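Local coordinates for protein acyl-homoserine-lactone synthase (Mesorhizobium sp. ORS 3359, PDB 6WNS) that catalyses the synthesis of acyl-homoserine lactone, a quorum-sensing signal, probably by acyl transfer from a coenzyme A thioester as a member of the autoinducer synthase family, at residues A[148-153]-A[160-165]; A[124-129]-A[154-159]. One frame throughout, in Å; residues are numbered along the deposited sequence.

Contact 1: residues A[148-153]-A[160-165]; sequences FWPKRL and LFELGN
Pro150 and Leu153 pack on Leu160 in a small apolar contact between helix 149-155 and strand 160-162, an edge strand of the central mixed sheet. The short axes of 149-153 and 160-162 run nearly antiparallel, at 164°, with a closest approach of 10.2 Å. Leu160 points toward the helix and touches it with both methyl groups. CD1 of Leu160 lies 4.2 Å from CB of Pro150. CD2 of Leu160 lies 4.0 Å from CB of Leu153. Pro150 also touches Leu177 and Leu160 touches Ile179, both on the adjacent strand 174-180.

Beside this apolar patch, the Glu162 chain bends at chi2 (85°) and brings its carboxylate back to the helix. OE1 of Glu162 lies 3.9 Å from CB of Pro150. The side chains of Lys151 and Glu162 cross at about a right angle, and NZ of Lys151 makes a long salt bridge to OE1 of Glu162, 3.9 Å. The nearer charged partner of OE1 is NH2 of Arg154. Two positive groups near one carboxylate oxygen would be expected to favour the charged form of Glu162. The contact thus joins a buried apolar centre to a charged border, with Lys151 adding only a loose electrostatic tie.

Contact 2: residues A[124-129]-A[154-159]; sequences FVLCGL and RALGWT
Leu126 of helix 121-135 sends its two methyl groups to two different partners, Leu156 and Trp158, in the turn that follows helix 149-155. The chi1 of -74° places CG beside the backbone N and anti to the carbonyl carbon. From there CD1 of Leu126 reaches CD2 of Leu156 at 3.9 Å, and CD2 of Leu126 reaches CH2 of Trp158 at 4.0 Å. The leucine side chain crosses each partner at about a right angle. Its methyl CD2 approaches the benzo end of the indole obliquely. All three side chains leave the backbone toward the opposing segment, and the contact across it is purely apolar.

Gly157 lies between the two partners and is the first residue to leave the helical conformation. Its positive phi of 117° ends the helical path, and the residues on its two sides, Leu156 and Trp158, both face Leu126. The polar edge of the indole is held separately: NE1 of Trp158 is hydrogen-bonded to OG1 of Thr189, which limits rotation of the buried ring.

Ala185 of helix 183-192 also touches Trp158. Trp103 and Phe106 of strand 100-108 meet Leu126 from the sheet. The contact therefore packs helix 121-135 against the turn after helix 149-155, with strand 100-108 touching Leu126 and helix 183-192 touching Trp158.

How the contacts relate
The centres of the two contacts lie about 13 Å apart. Their segments alternate along the chain: 124-129, 148-153, 154-159, then 160-165. Helix 149-155 is shared, and 154-159 leads directly from it into strand 160-162. The contacts also touch. The Arg154–Glu162 salt bridge links the two, and a probable hydrogen bond runs from N of Trp158 to O of Leu153. Contact 1 places helix 149-155 against edge strand 160-162, and contact 2 places the turn after it against helix 121-135, which packs on strand 100-108. Both belong to the autoinducer synthase fold, whose family is in the acetyltransferase clan.

Contact 1: residues A[148-153]-A[160-165]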
loop_
_atom_site.group_PDB
_atom_site.type_symbol
_atom_site.label_atom_id
_atom_site.label_comp_id
_atom_site.label_asym_id
_atom_site.label_seq_id
_atom_site.Cartn_x
_atom_site.Cartn_y
_atom_site.Cartn_z
ATOM N N PHE A 148 -12.971 -7.224 -4.906
ATOM C CA PHE A 148 -12.587 -7.544 -6.318
ATOM C C PHE A 148 -11.066 -7.743 -6.446
ATOM O O PHE A 148 -10.612 -8.177 -7.510
ATOM C CB PHE A 148 -13.081 -6.492 -7.322
ATOM C CG PHE A 148 -12.530 -5.094 -7.143
ATOM C CD1 PHE A 148 -11.271 -4.753 -7.615
ATOM C CD2 PHE A 148 -13.271 -4.112 -6.508
ATOM C CE1 PHE A 148 -10.758 -3.480 -7.446
ATOM C CE2 PHE A 148 -12.768 -2.834 -6.371
ATOM C CZ PHE A 148 -11.497 -2.527 -6.817
ATOM N N TRP A 149 -10.267 -7.394 -5.438
ATOM C CA TRP A 149 -8.775 -7.338 -5.567
ATOM C C TRP A 149 -8.163 -8.718 -5.741
ATOM O O TRP A 149 -7.196 -8.843 -6.497
ATOM C CB TRP A 149 -8.102 -6.616 -4.393
ATOM C CG TRP A 149 -8.012 -5.154 -4.673
ATOM C CD1 TRP A 149 -8.804 -4.165 -4.163
ATOM C CD2 TRP A 149 -7.168 -4.534 -5.661
ATOM N NE1 TRP A 149 -8.508 -2.975 -4.765
ATOM C CE2 TRP A 149 -7.482 -3.151 -5.653
ATOM C CE3 TRP A 149 -6.198 -5.010 -6.560
ATOM C CZ2 TRP A 149 -6.854 -2.239 -6.510
ATOM C CZ3 TRP A 149 -5.566 -4.112 -7.394
ATOM C CH2 TRP A 149 -5.886 -2.740 -7.357
ATOM N N PRO A 150 -8.599 -9.736 -4.964
ATOM C CA PRO A 150 -7.947 -11.045 -4.993
ATOM C C PRO A 150 -7.926 -11.631 -6.416
ATOM O O PRO A 150 -6.898 -12.061 -6.821
ATOM C CB PRO A 150 -8.774 -11.894 -4.017
ATOM C CG PRO A 150 -9.372 -10.871 -3.084
ATOM C CD PRO A 150 -9.653 -9.654 -3.944
ATOM N N LYS A 151 -9.003 -11.512 -7.182
ATOM C CA LYS A 151 -8.996 -12.008 -8.584
ATOM C C LYS A 151 -7.906 -11.276 -9.367
ATOM O O LYS A 151 -7.090 -11.954 -10.021
ATOM C CB LYS A 151 -10.377 -11.882 -9.232
ATOM C CG LYS A 151 -11.305 -13.040 -8.888
ATOM C CD LYS A 151 -10.946 -13.699 -7.538
ATOM C CE LYS A 151 -12.108 -13.831 -6.572
ATOM N NZ LYS A 151 -11.645 -13.817 -5.162
ATOM N N ARG A 152 -7.888 -9.949 -9.318
ATOM C CA ARG A 152 -6.927 -9.155 -10.114
ATOM C C ARG A 152 -5.502 -9.542 -9.715
ATOM O O ARG A 152 -4.607 -9.600 -10.641
ATOM C CB ARG A 152 -7.167 -7.672 -9.856
ATOM C CG ARG A 152 -8.391 -7.166 -10.591
ATOM C CD ARG A 152 -8.649 -5.674 -10.435
ATOM N NE ARG A 152 -8.882 -5.193 -11.791
ATOM C CZ ARG A 152 -8.073 -4.366 -12.438
ATOM N NH1 ARG A 152 -7.022 -3.836 -11.822
ATOM N NH2 ARG A 152 -8.347 -4.030 -13.687
ATOM N N LEU A 153 -5.273 -9.724 -8.394
ATOM C CA LEU A 153 -3.885 -9.928 -7.903
ATOM C C LEU A 153 -3.455 -11.362 -8.224
ATOM O O LEU A 153 -2.268 -11.546 -8.622
ATOM C CB LEU A 153 -3.758 -9.648 -6.405
ATOM C CG LEU A 153 -3.837 -8.176 -5.958
ATOM C CD1 LEU A 153 -3.725 -8.101 -4.459
ATOM C CD2 LEU A 153 -2.772 -7.285 -6.584
ATOM N N LEU A 160 -1.922 -15.685 -2.455
ATOM C CA LEU A 160 -2.507 -14.994 -1.271
ATOM C C LEU A 160 -3.628 -15.846 -0.700
ATOM O O LEU A 160 -4.133 -16.729 -1.421
ATOM C CB LEU A 160 -3.056 -13.627 -1.666
ATOM C CG LEU A 160 -4.184 -13.654 -2.691
ATOM C CD1 LEU A 160 -5.559 -13.818 -2.062
ATOM C CD2 LEU A 160 -4.126 -12.440 -3.567
ATOM N N PHE A 161 -3.981 -15.567 0.552
ATOM C CA PHE A 161 -4.921 -16.371 1.364
ATOM C C PHE A 161 -5.922 -15.372 1.938
ATOM O O PHE A 161 -5.501 -14.401 2.607
ATOM C CB PHE A 161 -4.185 -17.185 2.438
ATOM C CG PHE A 161 -3.655 -18.538 2.031
ATOM C CD1 PHE A 161 -4.505 -19.546 1.592
ATOM C CD2 PHE A 161 -2.315 -18.851 2.219
ATOM C CE1 PHE A 161 -4.018 -20.798 1.262
ATOM C CE2 PHE A 161 -1.828 -20.104 1.908
ATOM C CZ PHE A 161 -2.681 -21.082 1.435
ATOM N N GLU A 162 -7.209 -15.561 1.664
ATOM C CA GLU A 162 -8.275 -14.818 2.385
ATOM C C GLU A 162 -8.190 -15.176 3.879
ATOM O O GLU A 162 -7.880 -16.321 4.185
ATOM C CB GLU A 162 -9.650 -15.165 1.818
ATOM C CG GLU A 162 -9.893 -14.604 0.422
ATOM C CD GLU A 162 -9.372 -15.442 -0.742
ATOM O OE1 GLU A 162 -9.711 -15.028 -1.970
ATOM O OE2 GLU A 162 -8.629 -16.532 -0.426
ATOM N N LEU A 163 -8.411 -14.230 4.787
ATOM C CA LEU A 163 -8.193 -14.448 6.237
ATOM C C LEU A 163 -9.575 -14.578 6.920
ATOM O O LEU A 163 -9.659 -14.884 8.132
ATOM C CB LEU A 163 -7.468 -13.229 6.839
ATOM C CG LEU A 163 -6.005 -13.095 6.421
ATOM C CD1 LEU A 163 -5.448 -11.750 6.813
ATOM C CD2 LEU A 163 -5.129 -14.233 7.005
ATOM N N GLY A 164 -10.659 -14.415 6.148
ATOM C CA GLY A 164 -11.984 -14.496 6.752
ATOM C C GLY A 164 -13.182 -14.386 5.715
ATOM O O GLY A 164 -12.920 -14.226 4.492
ATOM N N ASN A 165 -14.303 -14.000 6.341
ATOM C CA ASN A 165 -15.570 -13.599 5.626
ATOM C C ASN A 165 -15.367 -12.161 5.119
ATOM O O ASN A 165 -14.662 -11.395 5.842
ATOM C CB ASN A 165 -16.819 -13.695 6.527
ATOM C CG ASN A 165 -17.219 -15.116 6.899
ATOM O OD1 ASN A 165 -17.313 -15.996 6.028
ATOM N ND2 ASN A 165 -17.450 -15.338 8.194
#

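Contact 2: residues A[124-129]-A[154-159]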
loop_
_atom_site.group_PDB
_atom_site.type_symbol
_atom_site.label_atom_id
_atom_site.label_comp_id
_atom_site.label_asym_id
_atom_site.label_seq_id
_atom_site.Cartn_x
_atom_site.Cartn_y
_atom_site.Cartn_z
ATOM N N PHE A 124 4.048 -0.256 -11.787
ATOM C CA PHE A 124 5.282 0.315 -11.156
ATOM C C PHE A 124 5.105 0.313 -9.638
ATOM O O PHE A 124 6.059 -0.046 -8.919
ATOM C CB PHE A 124 5.576 1.753 -11.598
ATOM C CG PHE A 124 6.437 1.875 -12.825
ATOM C CD1 PHE A 124 7.797 2.124 -12.704
ATOM C CD2 PHE A 124 5.879 1.793 -14.091
ATOM C CE1 PHE A 124 8.587 2.250 -13.831
ATOM C CE2 PHE A 124 6.677 1.908 -15.215
ATOM C CZ PHE A 124 8.029 2.132 -15.082
ATOM N N VAL A 125 3.912 0.713 -9.160
ATOM C CA VAL A 125 3.581 0.739 -7.700
ATOM C C VAL A 125 3.450 -0.687 -7.153
ATOM O O VAL A 125 4.001 -0.961 -6.096
ATOM C CB VAL A 125 2.274 1.513 -7.428
ATOM C CG1 VAL A 125 1.942 1.478 -5.945
ATOM C CG2 VAL A 125 2.332 2.937 -7.956
ATOM N N LEU A 126 2.668 -1.546 -7.807
ATOM C CA LEU A 126 2.447 -2.918 -7.284
ATOM C C LEU A 126 3.798 -3.692 -7.301
ATOM O O LEU A 126 4.263 -4.165 -6.266
ATOM C CB LEU A 126 1.374 -3.567 -8.161
ATOM C CG LEU A 126 -0.066 -3.081 -7.961
ATOM C CD1 LEU A 126 -0.965 -3.626 -9.048
ATOM C CD2 LEU A 126 -0.598 -3.546 -6.609
ATOM N N CYS A 127 4.468 -3.750 -8.439
ATOM C CA CYS A 127 5.814 -4.375 -8.519
ATOM C C CYS A 127 6.770 -3.765 -7.472
ATOM O O CYS A 127 7.540 -4.521 -6.874
ATOM C CB CYS A 127 6.380 -4.215 -9.914
ATOM S SG CYS A 127 7.610 -5.498 -10.190
ATOM N N GLY A 128 6.688 -2.448 -7.226
ATOM C CA GLY A 128 7.651 -1.706 -6.393
ATOM C C GLY A 128 7.437 -2.045 -4.936
ATOM O O GLY A 128 8.429 -2.082 -4.153
ATOM N N LEU A 129 6.166 -2.294 -4.605
ATOM C CA LEU A 129 5.720 -2.735 -3.260
ATOM C C LEU A 129 6.401 -4.079 -2.975
ATOM O O LEU A 129 7.027 -4.171 -1.926
ATOM C CB LEU A 129 4.199 -2.865 -3.184
ATOM C CG LEU A 129 3.669 -3.208 -1.789
ATOM C CD1 LEU A 129 3.805 -2.009 -0.824
ATOM C CD2 LEU A 129 2.226 -3.712 -1.843
ATOM N N ARG A 154 -4.381 -12.326 -8.107
ATOM C CA ARG A 154 -4.140 -13.743 -8.515
ATOM C C ARG A 154 -4.023 -13.854 -10.039
ATOM O O ARG A 154 -3.610 -14.900 -10.436
ATOM C CB ARG A 154 -5.155 -14.732 -7.915
ATOM C CG ARG A 154 -4.808 -15.103 -6.471
ATOM C CD ARG A 154 -5.399 -16.382 -5.912
ATOM N NE ARG A 154 -6.689 -16.135 -5.330
ATOM C CZ ARG A 154 -7.052 -16.274 -4.062
ATOM N NH1 ARG A 154 -6.225 -16.689 -3.135
ATOM N NH2 ARG A 154 -8.285 -15.924 -3.722
ATOM N N ALA A 155 -4.262 -12.806 -10.845
ATOM C CA ALA A 155 -4.035 -12.754 -12.320
ATOM C C ALA A 155 -2.615 -12.258 -12.646
ATOM O O ALA A 155 -2.116 -12.588 -13.750
ATOM C CB ALA A 155 -5.063 -11.879 -13.017
ATOM N N LEU A 156 -2.011 -11.468 -11.745
ATOM C CA LEU A 156 -0.640 -10.879 -11.886
ATOM C C LEU A 156 0.476 -11.861 -11.407
ATOM O O LEU A 156 1.697 -11.491 -11.535
ATOM C CB LEU A 156 -0.577 -9.562 -11.103
ATOM C CG LEU A 156 -0.945 -8.289 -11.871
ATOM C CD1 LEU A 156 -2.347 -8.374 -12.431
ATOM C CD2 LEU A 156 -0.826 -7.070 -10.947
ATOM N N GLY A 157 0.107 -12.981 -10.749
ATOM C CA GLY A 157 1.026 -14.023 -10.242
ATOM C C GLY A 157 1.000 -14.165 -8.725
ATOM O O GLY A 157 1.739 -15.010 -8.211
ATOM N N TRP A 158 0.158 -13.426 -8.006
ATOM C CA TRP A 158 0.299 -13.354 -6.524
ATOM C C TRP A 158 -0.371 -14.573 -5.877
ATOM O O TRP A 158 -1.543 -14.992 -6.328
ATOM C CB TRP A 158 -0.259 -12.051 -5.951
ATOM C CG TRP A 158 0.414 -10.821 -6.455
ATOM C CD1 TRP A 158 1.046 -10.638 -7.648
ATOM C CD2 TRP A 158 0.399 -9.544 -5.799
ATOM N NE1 TRP A 158 1.455 -9.339 -7.759
ATOM C CE2 TRP A 158 1.098 -8.648 -6.628
ATOM C CE3 TRP A 158 -0.065 -9.096 -4.563
ATOM C CZ2 TRP A 158 1.318 -7.323 -6.265
ATOM C CZ3 TRP A 158 0.110 -7.772 -4.218
ATOM C CH2 TRP A 158 0.814 -6.904 -5.056
ATOM N N THR A 159 0.367 -15.166 -4.895
ATOM C CA THR A 159 -0.213 -16.272 -4.099
ATOM C C THR A 159 -0.636 -15.555 -2.801
ATOM O O THR A 159 0.194 -14.705 -2.236
ATOM C CB THR A 159 0.706 -17.518 -4.088
ATOM O OG1 THR A 159 1.385 -17.518 -2.834
ATOM C CG2 THR A 159 1.731 -17.576 -5.213
#